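Local coordinates for Anapc5 protein (Xenopus laevis, PDB 5BPZ) that is a subunit of the anaphase-promoting complex (APC/C), a ubiquitin ligase of the cell cycle, and is seen here as its all-helical N-terminal domain, at residues V37-S42 / H92-L97; T48-V53 / C84-S89; G101-M106 / L144-V149. All blocks are in the same frame, centred on the assembly; numbering follows the deposited sequence.

Contact 1 (V37-S42 / H92-L97); sequences VLVLLS and HIRIKL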
loop_
_atom_site.group_PDB
_atom_site.type_symbol
_atom_site.label_atom_id
_atom_site.label_comp_id
_atom_site.label_asym_id
_atom_site.label_seq_id
_atom_site.Cartn_x
_atom_site.Cartn_y
_atom_site.Cartn_z
ATOM N N VAL A 37 1.797 -0.152 -1.551
ATOM C CA VAL A 37 2.982 -0.270 -0.693
ATOM C C VAL A 37 2.618 0.156 0.748
ATOM O O VAL A 37 3.011 -0.516 1.702
ATOM C CB VAL A 37 4.205 0.478 -1.272
ATOM C CG1 VAL A 37 5.369 0.477 -0.285
ATOM C CG2 VAL A 37 4.636 -0.154 -2.596
ATOM N N LEU A 38 1.809 1.220 0.888
ATOM C CA LEU A 38 1.310 1.685 2.186
ATOM C C LEU A 38 0.451 0.597 2.826
ATOM O O LEU A 38 0.623 0.324 4.005
ATOM C CB LEU A 38 0.515 3.002 2.053
ATOM C CG LEU A 38 1.299 4.247 1.628
ATOM C CD1 LEU A 38 0.353 5.388 1.309
ATOM C CD2 LEU A 38 2.326 4.684 2.708
ATOM N N VAL A 39 -0.437 -0.054 2.034
ATOM C CA VAL A 39 -1.302 -1.177 2.447
ATOM C C VAL A 39 -0.385 -2.322 2.935
ATOM O O VAL A 39 -0.633 -2.897 3.996
ATOM C CB VAL A 39 -2.237 -1.639 1.286
ATOM C CG1 VAL A 39 -2.856 -3.007 1.565
ATOM C CG2 VAL A 39 -3.326 -0.601 0.999
ATOM N N LEU A 40 0.679 -2.624 2.166
ATOM C CA LEU A 40 1.647 -3.644 2.535
ATOM C C LEU A 40 2.344 -3.306 3.863
ATOM O O LEU A 40 2.449 -4.178 4.729
ATOM C CB LEU A 40 2.658 -3.877 1.409
ATOM C CG LEU A 40 3.896 -4.713 1.742
ATOM C CD1 LEU A 40 3.527 -6.151 2.083
ATOM C CD2 LEU A 40 4.878 -4.671 0.613
ATOM N N LEU A 41 2.778 -2.047 4.032
ATOM C CA LEU A 41 3.430 -1.622 5.271
ATOM C C LEU A 41 2.470 -1.741 6.446
ATOM O O LEU A 41 2.852 -2.261 7.491
ATOM C CB LEU A 41 4.001 -0.201 5.157
ATOM C CG LEU A 41 5.235 -0.052 4.260
ATOM C CD1 LEU A 41 5.472 1.429 3.910
ATOM C CD2 LEU A 41 6.474 -0.668 4.910
ATOM N N SER A 42 1.204 -1.361 6.239
ATOM C CA SER A 42 0.165 -1.465 7.264
ATOM C C SER A 42 -0.087 -2.932 7.662
ATOM O O SER A 42 -0.076 -3.252 8.856
ATOM C CB SER A 42 -1.120 -0.810 6.782
ATOM O OG SER A 42 -2.135 -0.897 7.765
ATOM N N HIS A 92 -3.791 -7.801 -1.091
ATOM C CA HIS A 92 -4.604 -7.937 -2.298
ATOM C C HIS A 92 -6.094 -7.636 -2.059
ATOM O O HIS A 92 -6.675 -6.834 -2.797
ATOM C CB HIS A 92 -4.388 -9.318 -2.944
ATOM C CG HIS A 92 -5.183 -9.530 -4.192
ATOM N ND1 HIS A 92 -4.837 -8.917 -5.380
ATOM C CD2 HIS A 92 -6.310 -10.255 -4.384
ATOM C CE1 HIS A 92 -5.749 -9.302 -6.258
ATOM N NE2 HIS A 92 -6.661 -10.097 -5.704
ATOM N N ILE A 93 -6.689 -8.240 -1.007
ATOM C CA ILE A 93 -8.105 -8.067 -0.646
ATOM C C ILE A 93 -8.377 -6.656 -0.098
ATOM O O ILE A 93 -9.473 -6.138 -0.304
ATOM C CB ILE A 93 -8.637 -9.204 0.306
ATOM C CG1 ILE A 93 -8.345 -10.637 -0.232
ATOM C CG2 ILE A 93 -10.125 -9.041 0.660
ATOM C CD1 ILE A 93 -9.100 -11.108 -1.512
ATOM N N ARG A 94 -7.405 -6.037 0.593
ATOM C CA ARG A 94 -7.586 -4.679 1.122
ATOM C C ARG A 94 -7.730 -3.670 -0.031
ATOM O O ARG A 94 -8.576 -2.781 0.045
ATOM C CB ARG A 94 -6.444 -4.282 2.071
ATOM C CG ARG A 94 -6.544 -2.852 2.594
ATOM C CD ARG A 94 -6.959 -2.791 4.048
ATOM N NE ARG A 94 -5.787 -2.749 4.915
ATOM C CZ ARG A 94 -5.498 -1.749 5.742
ATOM N NH1 ARG A 94 -6.319 -0.714 5.856
ATOM N NH2 ARG A 94 -4.399 -1.791 6.478
ATOM N N ILE A 95 -6.896 -3.811 -1.081
ATOM C CA ILE A 95 -6.947 -2.961 -2.272
ATOM C C ILE A 95 -8.254 -3.245 -3.005
ATOM O O ILE A 95 -8.975 -2.304 -3.323
ATOM C CB ILE A 95 -5.675 -3.116 -3.158
ATOM C CG1 ILE A 95 -4.451 -2.535 -2.422
ATOM C CG2 ILE A 95 -5.853 -2.445 -4.543
ATOM C CD1 ILE A 95 -3.189 -3.352 -2.647
ATOM N N LYS A 96 -8.599 -4.541 -3.167
ATOM C CA LYS A 96 -9.855 -5.019 -3.765
ATOM C C LYS A 96 -11.083 -4.325 -3.137
ATOM O O LYS A 96 -11.931 -3.833 -3.873
ATOM C CB LYS A 96 -9.976 -6.549 -3.584
ATOM C CG LYS A 96 -11.240 -7.174 -4.196
ATOM C CD LYS A 96 -11.516 -8.534 -3.584
ATOM C CE LYS A 96 -11.677 -9.627 -4.611
ATOM N NZ LYS A 96 -12.946 -9.499 -5.371
ATOM N N LEU A 97 -11.155 -4.280 -1.783
ATOM C CA LEU A 97 -12.262 -3.665 -1.043
ATOM C C LEU A 97 -12.286 -2.152 -1.189
ATOM O O LEU A 97 -13.365 -1.567 -1.242
ATOM C CB LEU A 97 -12.246 -4.074 0.442
ATOM C CG LEU A 97 -12.518 -5.554 0.727
ATOM C CD1 LEU A 97 -11.982 -5.953 2.084
ATOM C CD2 LEU A 97 -13.995 -5.903 0.583
#
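Helix 32-46 packs against helix 85-99 where Val39 meets Arg94 and Ile95, one methyl for each partner. CG1 of Val39 lies against the root of the arginine, 3.8 Å from Arg94 CG and about as far from Arg94 CB, the two side chains sliding past each other in opposite directions. CG2 of Val39 turns to Ile95 and comes to 4.1 Å from Ile95 CG1. The backbones are closest at the same place, with 7.3 Å between the CA atoms of Val39 and Arg94. Locally the helix axes approach to 9.9 Å with N-to-C directions 128° apart, so this is an oblique, more antiparallel than parallel crossing in a bundle without strands, and one side is closed by Phe109 of helix 103-114, which touches both Val39 and Arg94. The CG of Arg94 is anti to the backbone N (chi1 177°), and bends at chi2 and chi3 then carry the guanidinium back to Ser42. There Arg94 NH2 lies 2.8 Å from Ser42 OG, with the hydroxyl at the edge of the guanidinium and in its plane; the N-H points poorly, at 116°, so the hydrogen bond is weak. The stronger partner is Glu43, whose OE2 forms a salt bridge with Arg94 NH2. A leucine here would probably leave the Glu43 carboxylate without this charged mate and the Ser42 hydroxyl without this donor. Ile95 continues the apolar surface to Phe160 of helix 146-164.

Contact 2 (T48-V53 / C84-S89); sequences TKISLV and CPNVSS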
loop_
_atom_site.group_PDB
_atom_site.type_symbol
_atom_site.label_atom_id
_atom_site.label_comp_id
_atom_site.label_asym_id
_atom_site.label_seq_id
_atom_site.Cartn_x
_atom_site.Cartn_y
_atom_site.Cartn_z
ATOM N N THR A 48 -0.309 -10.926 12.888
ATOM C CA THR A 48 -0.367 -11.621 14.179
ATOM C C THR A 48 0.381 -12.977 14.169
ATOM O O THR A 48 0.479 -13.620 15.210
ATOM C CB THR A 48 -1.840 -11.830 14.593
ATOM O OG1 THR A 48 -2.463 -12.674 13.624
ATOM C CG2 THR A 48 -2.621 -10.513 14.736
ATOM N N LYS A 49 0.887 -13.412 13.005
ATOM C CA LYS A 49 1.517 -14.727 12.859
ATOM C C LYS A 49 3.045 -14.713 12.870
ATOM O O LYS A 49 3.657 -15.784 12.837
ATOM C CB LYS A 49 0.980 -15.442 11.611
ATOM C CG LYS A 49 -0.521 -15.726 11.691
ATOM C CD LYS A 49 -1.006 -16.501 10.492
ATOM C CE LYS A 49 -2.501 -16.688 10.524
ATOM N NZ LYS A 49 -2.993 -17.379 9.305
ATOM N N ILE A 50 3.664 -13.527 12.974
ATOM C CA ILE A 50 5.120 -13.392 13.073
ATOM C C ILE A 50 5.488 -12.467 14.229
ATOM O O ILE A 50 4.708 -11.586 14.603
ATOM C CB ILE A 50 5.831 -13.015 11.739
ATOM C CG1 ILE A 50 5.525 -11.572 11.309
ATOM C CG2 ILE A 50 5.537 -14.034 10.605
ATOM C CD1 ILE A 50 6.552 -11.006 10.384
ATOM N N SER A 51 6.662 -12.689 14.812
ATOM C CA SER A 51 7.155 -11.911 15.943
ATOM C C SER A 51 7.572 -10.500 15.507
ATOM O O SER A 51 7.793 -10.260 14.312
ATOM C CB SER A 51 8.353 -12.625 16.560
ATOM O OG SER A 51 9.444 -12.628 15.661
ATOM N N LEU A 52 7.735 -9.591 16.479
ATOM C CA LEU A 52 8.203 -8.226 16.220
ATOM C C LEU A 52 9.634 -8.235 15.601
ATOM O O LEU A 52 9.921 -7.453 14.692
ATOM C CB LEU A 52 8.156 -7.388 17.506
ATOM C CG LEU A 52 8.456 -5.888 17.374
ATOM C CD1 LEU A 52 7.519 -5.198 16.350
ATOM C CD2 LEU A 52 8.398 -5.211 18.719
ATOM N N VAL A 53 10.491 -9.161 16.052
ATOM C CA VAL A 53 11.835 -9.324 15.508
ATOM C C VAL A 53 11.770 -9.675 13.996
ATOM O O VAL A 53 12.438 -9.027 13.189
ATOM C CB VAL A 53 12.657 -10.328 16.367
ATOM C CG1 VAL A 53 13.824 -10.926 15.594
ATOM C CG2 VAL A 53 13.151 -9.659 17.646
ATOM N N CYS A 84 6.523 -12.657 2.418
ATOM C CA CYS A 84 5.451 -12.582 3.418
ATOM C C CYS A 84 4.224 -13.354 2.861
ATOM O O CYS A 84 3.267 -12.718 2.410
ATOM C CB CYS A 84 5.094 -11.128 3.726
ATOM S SG CYS A 84 6.504 -10.036 4.058
ATOM N N PRO A 85 4.230 -14.706 2.823
ATOM C CA PRO A 85 3.089 -15.432 2.220
ATOM C C PRO A 85 1.716 -15.158 2.839
ATOM O O PRO A 85 0.719 -15.189 2.116
ATOM C CB PRO A 85 3.490 -16.903 2.349
ATOM C CG PRO A 85 4.964 -16.891 2.532
ATOM C CD PRO A 85 5.262 -15.650 3.302
ATOM N N ASN A 86 1.675 -14.846 4.153
ATOM C CA ASN A 86 0.455 -14.521 4.901
ATOM C C ASN A 86 -0.195 -13.231 4.377
ATOM O O ASN A 86 -1.314 -13.277 3.850
ATOM C CB ASN A 86 0.742 -14.349 6.410
ATOM C CG ASN A 86 1.581 -15.415 7.082
ATOM O OD1 ASN A 86 1.217 -16.595 7.134
ATOM N ND2 ASN A 86 2.666 -14.995 7.720
ATOM N N VAL A 87 0.535 -12.098 4.481
ATOM C CA VAL A 87 0.053 -10.752 4.169
ATOM C C VAL A 87 -0.230 -10.515 2.677
ATOM O O VAL A 87 -0.998 -9.610 2.395
ATOM C CB VAL A 87 0.917 -9.590 4.766
ATOM C CG1 VAL A 87 1.222 -9.803 6.243
ATOM C CG2 VAL A 87 2.186 -9.335 3.978
ATOM N N SER A 88 0.360 -11.282 1.738
ATOM C CA SER A 88 0.119 -11.090 0.293
ATOM C C SER A 88 -1.372 -11.029 -0.066
ATOM O O SER A 88 -1.795 -10.094 -0.756
ATOM C CB SER A 88 0.825 -12.161 -0.530
ATOM O OG SER A 88 0.350 -13.453 -0.190
ATOM N N SER A 89 -2.172 -11.985 0.466
ATOM C CA SER A 89 -3.614 -12.055 0.244
ATOM C C SER A 89 -4.320 -10.906 0.927
ATOM O O SER A 89 -5.224 -10.319 0.337
ATOM C CB SER A 89 -4.178 -13.389 0.733
ATOM O OG SER A 89 -3.723 -14.468 -0.067
#
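Ile50 and Asn86 are brought together by their first torsions. In Ile50, chi1 of 70° sets CG1 between the backbone N and the carbonyl carbon, which puts the CG2 branch anti to the carbonyl carbon and facing the amide; in Asn86, chi1 of -48° places CG beside its own backbone N. The result is a light touch, Ile50 CG2 to Asn86 ND2 at 4.2 Å. The other end of the same amide meets a lysine: Lys49 is extended beyond CG and passes Asn86 at a slant, its CD methylene 4.0 Å from Asn86 OD1. This is therefore van der Waals contact between aliphatic carbons and an amide, and a slight one, with 97 Å² buried, both sides together. It lies at the surface, its centre about 15 Å from the centre of the chain and Lys49 exposed. On the asparagine side, the hydroxyl of Ser88 donates to the carbonyl of Pro85, OG to O 2.9 Å, from 46° above the carbonyl plane.

Segment 48-53 is mostly the connection from helix 32-46 into helix 52-67, which Ser51 N-caps. Ile50 folds back onto Lys55 and Leu58 of that helix, while segment 84-89 starts helix 85-99 right after helix 73-83, with Val87 and Ser88 resting on Val80.

Contact 3 (G101-M106 / L144-V149); sequences GELKDM and LSFSQV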
loop_
_atom_site.group_PDB
_atom_site.type_symbol
_atom_site.label_atom_id
_atom_site.label_comp_id
_atom_site.label_asym_id
_atom_site.label_seq_id
_atom_site.Cartn_x
_atom_site.Cartn_y
_atom_site.Cartn_z
ATOM N N GLY A 101 -15.193 -0.338 -3.282
ATOM C CA GLY A 101 -15.919 0.527 -2.360
ATOM C C GLY A 101 -16.282 1.858 -2.989
ATOM O O GLY A 101 -16.859 1.897 -4.082
ATOM N N GLU A 102 -15.935 2.959 -2.301
ATOM C CA GLU A 102 -16.181 4.342 -2.734
ATOM C C GLU A 102 -14.942 5.197 -2.437
ATOM O O GLU A 102 -14.022 4.705 -1.783
ATOM C CB GLU A 102 -17.423 4.926 -2.029
ATOM C CG GLU A 102 -18.747 4.328 -2.470
ATOM C CD GLU A 102 -19.334 4.907 -3.743
ATOM O OE1 GLU A 102 -18.892 4.507 -4.845
ATOM O OE2 GLU A 102 -20.269 5.734 -3.637
ATOM N N LEU A 103 -14.913 6.467 -2.911
ATOM C CA LEU A 103 -13.796 7.393 -2.686
ATOM C C LEU A 103 -13.457 7.506 -1.197
ATOM O O LEU A 103 -12.280 7.475 -0.853
ATOM C CB LEU A 103 -14.067 8.778 -3.318
ATOM C CG LEU A 103 -13.149 9.960 -2.916
ATOM C CD1 LEU A 103 -11.691 9.731 -3.338
ATOM C CD2 LEU A 103 -13.658 11.259 -3.489
ATOM N N LYS A 104 -14.493 7.571 -0.323
ATOM C CA LYS A 104 -14.363 7.644 1.142
ATOM C C LYS A 104 -13.485 6.530 1.737
ATOM O O LYS A 104 -12.804 6.769 2.732
ATOM C CB LYS A 104 -15.743 7.686 1.836
ATOM C CG LYS A 104 -16.645 6.473 1.577
ATOM C CD LYS A 104 -17.913 6.507 2.419
ATOM C CE LYS A 104 -18.804 5.312 2.172
ATOM N NZ LYS A 104 -18.303 4.086 2.851
ATOM N N ASP A 105 -13.498 5.329 1.117
ATOM C CA ASP A 105 -12.724 4.170 1.564
ATOM C C ASP A 105 -11.223 4.373 1.398
ATOM O O ASP A 105 -10.455 3.883 2.226
ATOM C CB ASP A 105 -13.217 2.880 0.893
ATOM C CG ASP A 105 -14.633 2.515 1.299
ATOM O OD1 ASP A 105 -14.884 2.361 2.519
ATOM O OD2 ASP A 105 -15.494 2.400 0.407
ATOM N N MET A 106 -10.810 5.130 0.354
ATOM C CA MET A 106 -9.408 5.473 0.118
ATOM C C MET A 106 -8.985 6.547 1.127
ATOM O O MET A 106 -7.917 6.426 1.717
ATOM C CB MET A 106 -9.183 5.941 -1.333
ATOM C CG MET A 106 -7.707 6.096 -1.697
ATOM S SD MET A 106 -7.376 6.839 -3.315
ATOM C CE MET A 106 -8.009 8.547 -3.035
ATOM N N LEU A 144 -3.357 17.916 -1.750
ATOM C CA LEU A 144 -4.170 17.341 -2.798
ATOM C C LEU A 144 -4.576 18.304 -3.919
ATOM O O LEU A 144 -3.732 18.793 -4.664
ATOM C CB LEU A 144 -5.409 16.593 -2.230
ATOM C CG LEU A 144 -6.334 17.239 -1.183
ATOM C CD1 LEU A 144 -7.789 17.133 -1.621
ATOM C CD2 LEU A 144 -6.238 16.506 0.128
ATOM N N SER A 145 -5.877 18.503 -4.045
ATOM C CA SER A 145 -6.712 19.197 -5.013
ATOM C C SER A 145 -7.740 18.100 -5.148
ATOM O O SER A 145 -7.363 16.955 -5.438
ATOM C CB SER A 145 -5.983 19.449 -6.335
ATOM O OG SER A 145 -6.807 19.304 -7.477
ATOM N N PHE A 146 -9.007 18.396 -4.812
ATOM C CA PHE A 146 -10.085 17.406 -4.853
ATOM C C PHE A 146 -10.144 16.650 -6.186
ATOM O O PHE A 146 -10.439 15.454 -6.185
ATOM C CB PHE A 146 -11.439 18.027 -4.484
ATOM C CG PHE A 146 -12.497 17.008 -4.131
ATOM C CD1 PHE A 146 -12.419 16.280 -2.948
ATOM C CD2 PHE A 146 -13.557 16.755 -4.994
ATOM C CE1 PHE A 146 -13.381 15.313 -2.639
ATOM C CE2 PHE A 146 -14.530 15.805 -4.674
ATOM C CZ PHE A 146 -14.434 15.089 -3.500
ATOM N N SER A 147 -9.807 17.346 -7.302
ATOM C CA SER A 147 -9.720 16.806 -8.666
ATOM C C SER A 147 -8.667 15.698 -8.693
ATOM O O SER A 147 -8.969 14.589 -9.125
ATOM C CB SER A 147 -9.322 17.908 -9.648
ATOM O OG SER A 147 -8.927 17.385 -10.906
ATOM N N GLN A 148 -7.453 16.001 -8.177
ATOM C CA GLN A 148 -6.313 15.091 -8.111
ATOM C C GLN A 148 -6.591 13.857 -7.240
ATOM O O GLN A 148 -6.165 12.754 -7.605
ATOM C CB GLN A 148 -5.048 15.838 -7.667
ATOM C CG GLN A 148 -4.498 16.823 -8.702
ATOM C CD GLN A 148 -3.157 17.402 -8.302
ATOM O OE1 GLN A 148 -3.020 18.102 -7.294
ATOM N NE2 GLN A 148 -2.135 17.143 -9.104
ATOM N N VAL A 149 -7.341 14.035 -6.120
ATOM C CA VAL A 149 -7.732 12.941 -5.213
ATOM C C VAL A 149 -8.746 12.020 -5.895
ATOM O O VAL A 149 -8.615 10.795 -5.802
ATOM C CB VAL A 149 -8.189 13.452 -3.815
ATOM C CG1 VAL A 149 -9.190 12.512 -3.145
ATOM C CG2 VAL A 149 -6.992 13.668 -2.907
#
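Apolar contact carries this junction, with Leu103 and Met106 on one helix start and Phe146 and Val149 on the other. Leu103 reaches across with its CG anti to the backbone N (chi1 167°), and its two methyls divide the work. CD1 meets Val149 CG1 at 3.7 Å, the two side chains crossing at roughly a right angle, while CD2 approaches the far end of the Phe146 ring, 3.9 Å from Phe146 CZ, at a slant to the ring. Met106 adds its terminal methyl, the chain running extended until it bends at chi3. Its CE is 4.1 Å from Val149 CG1, so this one valine methyl is touched by both Leu103 and Met106. A 1,2-ethanediol molecule, probably from the crystallisation liquor, lies about 4 Å from the Val149 side chain.

Contact with a polar atom comes from the same methionine methyl, Met106 CE standing 3.6 Å from the backbone Val149 O; this is van der Waals packing on a carbonyl.

The hydrogen bonds that can be assigned lie within one segment or the other, at the two helix starts. The Asp105 carboxylate reaches back to the backbone ahead of its helix, with Glu102 N donating to Asp105 OD2 at 2.8 Å and 151°, on the anti lone pair of that oxygen. At the other start Ser145 is the N-cap residue, and its OG accepts a long, weak capping bond of 3.4 Å from Gln148 N.

The contact thus joins the first turn of helix 103-114 to the first turn of helix 146-164. It continues along the latter, since Leu103 also touches Tyr150 and Tyr153, and Met106 touches Leu152 and Tyr153.

In the fold
From the N terminus, helix 32-46 supplies the first half of contact 1, whose loop closes only when the chain returns in helix 85-99. Within that loop sits the shorter one of contact 2, running from the start of helix 52-67 through helix 73-83. Contacts 1 and 2 share helix 85-99 and touch through Leu40 CD1 and Val87 CG2, 3.9 Å apart. Contact 3 follows in series, its loop running through the rest of helix 103-114, an unmodelled gap at 119-125 and helix 129-142, and ties helix 103-114 to the C-terminal helix 146-164. Contacts 2 and 3 lie on opposite sides of the chain's centre, with centres about 29 Å apart, and contact 1 is nearer the middle.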